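Local coordinates for calcium-regulated actin-bundling protein (Dictyostelium discoideum, PDB 4X3N) that binds and bundles actin filaments and binds calcium, and may contribute to the structure and reorganization of filopodia and pseudopodia during cell movement, at residues A[28-33]-A[169-174]; A[37-42]-A[91-96]; A[122-127]-A[161-166]. All coordinates share one frame; numbering follows the deposited sequence.

Contact 1: A[28-33]-A[169-174]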
loop_
_atom_site.group_PDB
_atom_site.type_symbol
_atom_site.label_atom_id
_atom_site.label_comp_id
_atom_site.label_asym_id
_atom_site.label_seq_id
_atom_site.Cartn_x
_atom_site.Cartn_y
_atom_site.Cartn_z
ATOM N N ALA A 28 8.745 11.147 -22.236
ATOM C CA ALA A 28 8.116 11.624 -21.014
ATOM C C ALA A 28 6.668 12.035 -21.261
ATOM O O ALA A 28 5.788 11.846 -20.403
ATOM C CB ALA A 28 8.900 12.794 -20.425
ATOM N N GLU A 29 6.428 12.615 -22.420
ATOM C CA GLU A 29 5.116 13.108 -22.714
ATOM C C GLU A 29 4.142 11.936 -22.908
ATOM O O GLU A 29 3.006 12.002 -22.519
ATOM C CB GLU A 29 5.196 13.932 -23.999
ATOM C CG GLU A 29 3.949 14.757 -24.321
ATOM C CD GLU A 29 3.960 15.369 -25.731
ATOM O OE1 GLU A 29 5.055 15.599 -26.304
ATOM O OE2 GLU A 29 2.861 15.610 -26.277
ATOM N N ALA A 30 4.598 10.892 -23.582
ATOM C CA ALA A 30 3.749 9.737 -23.842
ATOM C C ALA A 30 3.541 8.972 -22.504
ATOM O O ALA A 30 2.451 8.517 -22.229
ATOM C CB ALA A 30 4.391 8.845 -24.857
ATOM N N MET A 31 4.590 8.848 -21.689
ATOM C CA MET A 31 4.474 8.192 -20.403
ATOM C C MET A 31 3.459 8.906 -19.537
ATOM O O MET A 31 2.705 8.259 -18.835
ATOM C CB MET A 31 5.817 8.120 -19.707
ATOM C CG MET A 31 5.833 7.301 -18.439
ATOM S SD MET A 31 5.206 5.601 -18.664
ATOM C CE MET A 31 6.725 4.786 -19.231
ATOM N N GLU A 32 3.397 10.235 -19.604
ATOM C CA GLU A 32 2.529 10.949 -18.689
ATOM C C GLU A 32 1.122 10.657 -19.120
ATOM O O GLU A 32 0.236 10.408 -18.276
ATOM C CB GLU A 32 2.800 12.471 -18.708
ATOM C CG GLU A 32 1.728 13.288 -17.972
ATOM C CD GLU A 32 1.681 14.772 -18.401
ATOM O OE1 GLU A 32 2.435 15.174 -19.319
ATOM O OE2 GLU A 32 0.895 15.556 -17.819
ATOM N N PHE A 33 0.902 10.719 -20.441
ATOM C CA PHE A 33 -0.403 10.342 -21.022
ATOM C C PHE A 33 -0.819 8.952 -20.572
ATOM O O PHE A 33 -1.895 8.723 -20.049
ATOM C CB PHE A 33 -0.341 10.393 -22.549
ATOM C CG PHE A 33 -1.576 9.887 -23.201
ATOM C CD1 PHE A 33 -2.742 10.668 -23.211
ATOM C CD2 PHE A 33 -1.613 8.659 -23.771
ATOM C CE1 PHE A 33 -3.879 10.205 -23.835
ATOM C CE2 PHE A 33 -2.745 8.199 -24.371
ATOM C CZ PHE A 33 -3.882 8.948 -24.378
ATOM N N ASP A 169 2.872 2.693 -29.711
ATOM C CA ASP A 169 1.822 2.714 -30.712
ATOM C C ASP A 169 0.501 3.210 -30.119
ATOM O O ASP A 169 -0.176 4.100 -30.681
ATOM C CB ASP A 169 1.683 1.307 -31.360
ATOM C CG ASP A 169 0.618 1.273 -32.487
ATOM O OD1 ASP A 169 0.942 1.784 -33.600
ATOM O OD2 ASP A 169 -0.544 0.786 -32.269
ATOM N N PHE A 170 0.101 2.617 -29.006
ATOM C CA PHE A 170 -1.104 3.038 -28.349
ATOM C C PHE A 170 -1.103 4.568 -28.090
ATOM O O PHE A 170 -2.088 5.235 -28.355
ATOM C CB PHE A 170 -1.294 2.275 -27.043
ATOM C CG PHE A 170 -2.324 2.902 -26.164
ATOM C CD1 PHE A 170 -3.656 2.844 -26.520
ATOM C CD2 PHE A 170 -1.954 3.636 -25.077
ATOM C CE1 PHE A 170 -4.594 3.482 -25.779
ATOM C CE2 PHE A 170 -2.921 4.270 -24.291
ATOM C CZ PHE A 170 -4.214 4.205 -24.658
ATOM N N CYS A 171 -0.008 5.114 -27.572
ATOM C CA CYS A 171 0.042 6.542 -27.251
ATOM C C CYS A 171 -0.088 7.398 -28.537
ATOM O O CYS A 171 -0.829 8.417 -28.610
ATOM C CB CYS A 171 1.333 6.857 -26.479
ATOM S SG CYS A 171 1.420 6.133 -24.822
ATOM N N THR A 172 0.568 6.927 -29.591
ATOM C CA THR A 172 0.476 7.594 -30.890
ATOM C C THR A 172 -0.912 7.602 -31.365
ATOM O O THR A 172 -1.363 8.589 -31.866
ATOM C CB THR A 172 1.282 6.833 -31.938
ATOM O OG1 THR A 172 2.685 6.912 -31.595
ATOM C CG2 THR A 172 1.025 7.367 -33.353
ATOM N N ARG A 173 -1.602 6.468 -31.257
ATOM C CA ARG A 173 -2.976 6.359 -31.642
ATOM C C ARG A 173 -3.938 7.153 -30.761
ATOM O O ARG A 173 -4.940 7.677 -31.266
ATOM C CB ARG A 173 -3.448 4.912 -31.645
ATOM C CG ARG A 173 -2.876 4.068 -32.768
ATOM C CD ARG A 173 -3.285 2.632 -32.573
ATOM N NE ARG A 173 -2.700 1.645 -33.520
ATOM C CZ ARG A 173 -3.441 0.825 -34.293
ATOM N NH1 ARG A 173 -4.774 0.855 -34.346
ATOM N NH2 ARG A 173 -2.833 -0.053 -35.018
ATOM N N SER A 174 -3.668 7.235 -29.474
ATOM C CA SER A 174 -4.691 7.751 -28.540
ATOM C C SER A 174 -4.491 9.188 -28.096
ATOM O O SER A 174 -5.484 9.866 -27.751
ATOM C CB SER A 174 -4.731 6.863 -27.257
ATOM O OG SER A 174 -5.849 7.251 -26.348
#

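Contact 2: A[37-42]-A[91-96]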
loop_
_atom_site.group_PDB
_atom_site.type_symbol
_atom_site.label_atom_id
_atom_site.label_comp_id
_atom_site.label_asym_id
_atom_site.label_seq_id
_atom_site.Cartn_x
_atom_site.Cartn_y
_atom_site.Cartn_z
ATOM N N VAL A 37 -4.166 7.768 -18.379
ATOM C CA VAL A 37 -5.160 6.836 -18.843
ATOM C C VAL A 37 -5.195 5.635 -17.889
ATOM O O VAL A 37 -6.261 5.140 -17.554
ATOM C CB VAL A 37 -4.847 6.292 -20.297
ATOM C CG1 VAL A 37 -5.904 5.249 -20.707
ATOM C CG2 VAL A 37 -4.813 7.444 -21.303
ATOM N N ALA A 38 -4.030 5.101 -17.513
ATOM C CA ALA A 38 -3.978 3.928 -16.678
ATOM C C ALA A 38 -4.527 4.132 -15.228
ATOM O O ALA A 38 -4.839 3.173 -14.542
ATOM C CB ALA A 38 -2.573 3.322 -16.663
ATOM N N LYS A 39 -4.689 5.368 -14.788
ATOM C CA LYS A 39 -5.343 5.658 -13.513
ATOM C C LYS A 39 -6.811 5.934 -13.636
ATOM O O LYS A 39 -7.461 6.115 -12.636
ATOM C CB LYS A 39 -4.685 6.848 -12.841
ATOM C CG LYS A 39 -3.291 6.504 -12.324
ATOM C CD LYS A 39 -3.375 5.526 -11.138
ATOM C CE LYS A 39 -2.024 5.308 -10.444
ATOM N NZ LYS A 39 -2.151 4.204 -9.426
ATOM N N LEU A 40 -7.352 5.941 -14.837
ATOM C CA LEU A 40 -8.792 6.124 -15.048
ATOM C C LEU A 40 -9.447 4.850 -14.633
ATOM O O LEU A 40 -8.767 3.851 -14.554
ATOM C CB LEU A 40 -9.159 6.415 -16.532
ATOM C CG LEU A 40 -8.660 7.713 -17.127
ATOM C CD1 LEU A 40 -8.851 7.873 -18.640
ATOM C CD2 LEU A 40 -9.279 8.897 -16.369
ATOM N N PRO A 41 -10.762 4.885 -14.326
ATOM C CA PRO A 41 -11.486 3.655 -14.063
ATOM C C PRO A 41 -11.263 2.640 -15.202
ATOM O O PRO A 41 -11.071 3.023 -16.363
ATOM C CB PRO A 41 -12.935 4.091 -13.998
ATOM C CG PRO A 41 -12.880 5.530 -13.498
ATOM C CD PRO A 41 -11.633 6.092 -14.176
ATOM N N PHE A 42 -11.292 1.367 -14.858
ATOM C CA PHE A 42 -10.998 0.310 -15.831
ATOM C C PHE A 42 -11.785 0.485 -17.147
ATOM O O PHE A 42 -11.217 0.268 -18.241
ATOM C CB PHE A 42 -11.268 -1.128 -15.315
ATOM C CG PHE A 42 -10.580 -1.537 -14.017
ATOM C CD1 PHE A 42 -9.209 -1.561 -13.891
ATOM C CD2 PHE A 42 -11.347 -1.941 -12.902
ATOM C CE1 PHE A 42 -8.620 -1.971 -12.701
ATOM C CE2 PHE A 42 -10.760 -2.353 -11.715
ATOM C CZ PHE A 42 -9.371 -2.377 -11.632
ATOM N N GLY A 91 -12.318 0.492 -9.905
ATOM C CA GLY A 91 -10.891 0.739 -9.675
ATOM C C GLY A 91 -10.075 1.011 -10.925
ATOM O O GLY A 91 -10.640 1.364 -11.933
ATOM N N ASN A 92 -8.742 0.938 -10.820
ATOM C CA ASN A 92 -7.854 1.268 -11.916
ATOM C C ASN A 92 -6.681 0.331 -12.084
ATOM O O ASN A 92 -6.281 0.070 -13.241
ATOM C CB ASN A 92 -7.269 2.683 -11.820
ATOM C CG ASN A 92 -6.814 3.114 -10.387
ATOM O OD1 ASN A 92 -6.592 2.322 -9.497
ATOM N ND2 ASN A 92 -6.728 4.415 -10.192
ATOM N N ASP A 93 -6.073 -0.111 -10.992
ATOM C CA ASP A 93 -4.949 -1.034 -11.135
ATOM C C ASP A 93 -4.786 -1.978 -9.906
ATOM O O ASP A 93 -5.450 -1.841 -8.892
ATOM C CB ASP A 93 -3.753 -0.257 -11.517
ATOM C CG ASP A 93 -3.247 0.704 -10.400
ATOM O OD1 ASP A 93 -3.386 0.404 -9.220
ATOM O OD2 ASP A 93 -2.814 1.794 -10.718
ATOM N N LEU A 94 -3.987 -3.004 -10.080
ATOM C CA LEU A 94 -3.792 -4.067 -9.128
ATOM C C LEU A 94 -2.290 -4.210 -8.769
ATOM O O LEU A 94 -1.394 -4.104 -9.641
ATOM C CB LEU A 94 -4.238 -5.407 -9.729
ATOM C CG LEU A 94 -5.582 -5.488 -10.498
ATOM C CD1 LEU A 94 -5.787 -6.927 -10.993
ATOM C CD2 LEU A 94 -6.721 -5.045 -9.582
ATOM N N ASP A 95 -1.996 -4.525 -7.502
ATOM C CA ASP A 95 -0.623 -4.858 -7.159
ATOM C C ASP A 95 -0.343 -6.231 -7.774
ATOM O O ASP A 95 -1.289 -6.887 -8.269
ATOM C CB ASP A 95 -0.361 -4.722 -5.664
ATOM C CG ASP A 95 -0.940 -5.844 -4.775
ATOM O OD1 ASP A 95 -1.170 -7.027 -5.174
ATOM O OD2 ASP A 95 -1.074 -5.516 -3.537
ATOM N N PHE A 96 0.880 -6.700 -7.692
ATOM C CA PHE A 96 1.228 -7.948 -8.360
ATOM C C PHE A 96 0.560 -9.218 -7.743
ATOM O O PHE A 96 0.254 -10.223 -8.462
ATOM C CB PHE A 96 2.760 -8.122 -8.408
ATOM C CG PHE A 96 3.483 -7.272 -9.422
ATOM C CD1 PHE A 96 2.854 -6.353 -10.216
ATOM C CD2 PHE A 96 4.859 -7.380 -9.504
ATOM C CE1 PHE A 96 3.570 -5.577 -11.089
ATOM C CE2 PHE A 96 5.580 -6.616 -10.390
ATOM C CZ PHE A 96 4.937 -5.714 -11.197
HETATM O O HOH W 1 -2.292 2.526 -13.281
#

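Contact 3: A[122-127]-A[161-166]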
loop_
_atom_site.group_PDB
_atom_site.type_symbol
_atom_site.label_atom_id
_atom_site.label_comp_id
_atom_site.label_asym_id
_atom_site.label_seq_id
_atom_site.Cartn_x
_atom_site.Cartn_y
_atom_site.Cartn_z
ATOM N N TYR A 122 -12.938 -16.537 -29.353
ATOM C CA TYR A 122 -11.991 -15.423 -29.156
ATOM C C TYR A 122 -10.578 -15.920 -28.921
ATOM O O TYR A 122 -10.006 -15.647 -27.859
ATOM C CB TYR A 122 -12.445 -14.611 -27.948
ATOM C CG TYR A 122 -13.877 -14.131 -28.055
ATOM C CD1 TYR A 122 -14.195 -13.065 -28.881
ATOM C CD2 TYR A 122 -14.890 -14.772 -27.405
ATOM C CE1 TYR A 122 -15.472 -12.611 -28.984
ATOM C CE2 TYR A 122 -16.198 -14.335 -27.511
ATOM C CZ TYR A 122 -16.455 -13.252 -28.318
ATOM O OH TYR A 122 -17.679 -12.743 -28.473
ATOM N N PRO A 123 -9.990 -16.661 -29.907
ATOM C CA PRO A 123 -8.703 -17.278 -29.622
ATOM C C PRO A 123 -7.658 -16.233 -29.217
ATOM O O PRO A 123 -6.913 -16.441 -28.291
ATOM C CB PRO A 123 -8.320 -17.950 -30.970
ATOM C CG PRO A 123 -9.220 -17.321 -32.001
ATOM C CD PRO A 123 -10.488 -17.055 -31.238
ATOM N N ILE A 124 -7.628 -15.094 -29.889
ATOM C CA ILE A 124 -6.537 -14.142 -29.656
ATOM C C ILE A 124 -6.670 -13.481 -28.263
ATOM O O ILE A 124 -5.722 -12.909 -27.759
ATOM C CB ILE A 124 -6.444 -13.111 -30.793
ATOM C CG1 ILE A 124 -5.116 -12.397 -30.726
ATOM C CG2 ILE A 124 -7.565 -12.106 -30.710
ATOM C CD1 ILE A 124 -4.962 -11.267 -31.720
ATOM N N SER A 125 -7.838 -13.591 -27.642
ATOM C CA SER A 125 -8.025 -13.140 -26.314
ATOM C C SER A 125 -7.670 -14.124 -25.233
ATOM O O SER A 125 -7.788 -13.785 -24.100
ATOM C CB SER A 125 -9.492 -12.758 -26.131
ATOM O OG SER A 125 -9.802 -11.619 -26.864
ATOM N N GLN A 126 -7.277 -15.365 -25.554
ATOM C CA GLN A 126 -7.156 -16.352 -24.509
ATOM C C GLN A 126 -5.925 -16.047 -23.692
ATOM O O GLN A 126 -4.881 -15.802 -24.262
ATOM C CB GLN A 126 -7.004 -17.789 -25.075
ATOM C CG GLN A 126 -8.306 -18.322 -25.694
ATOM C CD GLN A 126 -9.528 -17.983 -24.884
ATOM O OE1 GLN A 126 -9.801 -18.596 -23.836
ATOM N NE2 GLN A 126 -10.325 -17.042 -25.400
ATOM N N PRO A 127 -6.030 -16.116 -22.364
ATOM C CA PRO A 127 -4.843 -15.938 -21.504
ATOM C C PRO A 127 -3.954 -17.178 -21.551
ATOM O O PRO A 127 -4.320 -18.151 -22.180
ATOM C CB PRO A 127 -5.417 -15.784 -20.129
ATOM C CG PRO A 127 -6.743 -16.494 -20.196
ATOM C CD PRO A 127 -7.253 -16.399 -21.591
ATOM N N TYR A 161 -2.952 -8.327 -26.402
ATOM C CA TYR A 161 -3.159 -8.110 -27.841
ATOM C C TYR A 161 -1.889 -7.627 -28.431
ATOM O O TYR A 161 -1.882 -6.868 -29.393
ATOM C CB TYR A 161 -4.325 -7.134 -28.007
ATOM C CG TYR A 161 -5.559 -7.712 -27.472
ATOM C CD1 TYR A 161 -6.182 -8.793 -28.099
ATOM C CD2 TYR A 161 -6.137 -7.226 -26.308
ATOM C CE1 TYR A 161 -7.345 -9.350 -27.594
ATOM C CE2 TYR A 161 -7.308 -7.790 -25.808
ATOM C CZ TYR A 161 -7.898 -8.844 -26.432
ATOM O OH TYR A 161 -9.023 -9.391 -25.854
ATOM N N LYS A 162 -0.759 -8.107 -27.894
ATOM C CA LYS A 162 0.514 -7.622 -28.326
ATOM C C LYS A 162 0.913 -7.966 -29.786
ATOM O O LYS A 162 1.828 -7.304 -30.323
ATOM C CB LYS A 162 1.652 -8.065 -27.395
ATOM C CG LYS A 162 1.988 -9.571 -27.460
ATOM C CD LYS A 162 2.956 -9.971 -26.378
ATOM C CE LYS A 162 3.013 -11.485 -26.228
ATOM N NZ LYS A 162 3.693 -12.019 -27.426
ATOM N N ASP A 163 0.243 -8.917 -30.434
ATOM C CA ASP A 163 0.466 -9.160 -31.905
ATOM C C ASP A 163 0.253 -7.871 -32.708
ATOM O O ASP A 163 0.734 -7.734 -33.805
ATOM C CB ASP A 163 -0.547 -10.152 -32.487
ATOM C CG ASP A 163 -0.485 -11.515 -31.852
ATOM O OD1 ASP A 163 0.621 -11.919 -31.355
ATOM O OD2 ASP A 163 -1.590 -12.184 -31.859
ATOM N N PHE A 164 -0.506 -6.907 -32.189
ATOM C CA PHE A 164 -0.600 -5.627 -32.885
ATOM C C PHE A 164 -0.497 -4.378 -32.000
ATOM O O PHE A 164 -0.232 -3.351 -32.548
ATOM C CB PHE A 164 -1.895 -5.499 -33.718
ATOM C CG PHE A 164 -3.119 -5.680 -32.923
ATOM C CD1 PHE A 164 -3.632 -4.626 -32.193
ATOM C CD2 PHE A 164 -3.746 -6.900 -32.893
ATOM C CE1 PHE A 164 -4.741 -4.825 -31.421
ATOM C CE2 PHE A 164 -4.835 -7.105 -32.096
ATOM C CZ PHE A 164 -5.341 -6.056 -31.360
ATOM N N ALA A 165 -0.704 -4.507 -30.687
ATOM C CA ALA A 165 -0.757 -3.396 -29.758
ATOM C C ALA A 165 0.548 -3.290 -28.969
ATOM O O ALA A 165 1.203 -4.320 -28.713
ATOM C CB ALA A 165 -1.917 -3.623 -28.825
ATOM N N ASN A 166 0.956 -2.052 -28.636
ATOM C CA ASN A 166 2.053 -1.879 -27.768
ATOM C C ASN A 166 2.028 -0.484 -27.234
ATOM O O ASN A 166 1.295 0.359 -27.755
ATOM C CB ASN A 166 3.367 -2.217 -28.486
ATOM C CG ASN A 166 3.632 -1.313 -29.626
ATOM O OD1 ASN A 166 4.049 -0.158 -29.467
ATOM N ND2 ASN A 166 3.411 -1.816 -30.792
#

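Contact 1: A[28-33]-A[169-174]
Ala30 and Cys171 mark the nearest backbone approach of two helical segments, 28-33 and 169-174, whose axes come within 9.9 Å and cross at 80°. At that crossing both residues are small: Ala30 CB meets Cys171 CB at 4.0 Å, and Cys171 SG lies beside Ala30 O. Phe33 supplies the bulk. Its CG is anti to the backbone N (chi1 174°), directed away from its own helix, the ring following toward the last turn of the other. Ser174 OG sits in the ring plane, 3.3 Å from Phe33 CZ, while Cys171 SG approaches the CD2 side at 4.1 Å, also near the plane; the sulfur is 5.4 Å from the ring centroid and 82° off its normal, a sulfur-aromatic contact at the edge. Phe170 touches the same ring through its CE2 atom, 3.9 Å from Phe33 CE2. An alanine in place of Phe33 would probably leave Cys171 SG, Ser174 OG and the Phe170 ring without their aromatic neighbour and open a gap between the helices. Phe170 also packs on Leu154 and Leu158 of helix 153-160, and on Ala52 and Tyr53 of helix 42-57. The contact is therefore nearly perpendicular helix-helix packing, by which helix 28-38 is laid against helix 167-174, with Phe170 joining it to helix 153-160, which carries Glu155 of the calcium site.

Contact 2: A[37-42]-A[91-96]
Two torsions bring Lys39 and Asp93 together: the lysine chain bends at chi2 (-69°), turning CD back toward segment 91-96, while chi1 of 67° sets Asp93 CG between its backbone N and carbonyl carbon. Lys39 NZ then reaches the syn lone pair of Asp93 OD2, a salt bridge of 2.8 Å. The same oxygen accepts from a water that also donates, weakly, to Ala38 O. Asp93 OD1 is held by Arg150, so the carboxylate is shared between two cationic side chains, an environment likely to stabilise its negative charge. Asn92 bonds the backbone of the lysine itself: its ND2 donates to Lys39 O at 3.1 Å, nearly straight at 171°, with the acceptor in the amide plane and the donor tilted out of the carbonyl plane. Farther along, Phe42 N donates to Gly91 O (3.0 Å), and Pro41 CA adds a CA-H...O contact to that oxygen. Gly91 O also lies over the centre of the Phe42 ring, 3.4 Å above its plane, and Asn92 N stands over the same face toward the rim. Trp69 and Ile72 of helix 61-79 pack on this ring too. The short, weakly bonded strand about 93-95 runs antiparallel to strand 150-152, Leu94 bonding Val151. The contact thus joins the turn between helices 28-38 and 42-57 to a strand paired with part of the EF-hand-like calcium loop itself, which includes Arg150.

Contact 3: A[122-127]-A[161-166]
Ser125 OG and Tyr161 OH meet at 2.6 Å in the shortest polar bond between segments 122-127 and 161-166. The serine oxygen lies in the plane of the tyrosine ring, off its edge on the CE1 side of the hydroxyl. Ser125 OG is also hydrogen-bonded to Glu60, so a carboxylate takes part in the same small polar cluster. Tyr161 owes its reach to chi1 of -63°, which sets CG anti to the carbonyl carbon, on the way to the 3-10 turn at 123-125. That turn has its own brace. Tyr122 O accepts from Ser125 N (3.0 Å) and from Gln126 NE2 (2.8 Å), the two donors coming from opposite faces of the carbonyl plane. The hydrogen bond from Gln126 NE2 is close to straight, at 167°, and its donor stands well above the carbonyl plane; both bonds hold the compact turn from which Ile124 and Ser125 reach across.

Beside the hydroxyl pair, Ile124 supplies the apolar half. CG2 packs on Tyr161 CE1 at 4.2 Å, the two side chains passing at a slant. The extended branch ends in CD1, which meets Asp163 OD2 tip to tip at 3.5 Å and touches the edge of the Phe164 ring at CE2. On one face of that ring, Tyr161 O stands 3.8 Å above the centre; this carbonyl also accepts from Phe164 N and Ala165 N, which approach it from opposite faces. Gln160 NE2, at the end of helix 153-160, is hydrogen-bonded to Ile124 O and Gln126 O, tying the 122-127 loop there. The chemistry implies a polar tie fixed beside an apolar patch: a short hydrogen bond between hydroxyls of two buried residues, with a glutamate as further partner, joins the loops after helices 116-121 and 153-160.

From the N terminus, helix 28-38 serves contact 1 with its first turns and contact 2 with its end, where segment 37-42 leads into helix 42-57. Contact 2 closes first, when the chain returns at 91-96 after helices 42-57 and 61-79. Contact 3 then opens at 122-127 and closes at 161-166, enclosing helix 132-143, the calcium loop and helix 153-160. Contact 1 closes last, at 169-174, so contacts 2 and 3 lie in series inside its loop and none cross. Contacts 1 and 3 touch where Asp169 packs near Phe164, whereas contacts 2 and 3 stay about 11 Å apart at their nearest atoms. Contacts 1 and 2 tie helix 28-38 to the calcium-binding region, whose flanking loops contact 3 joins.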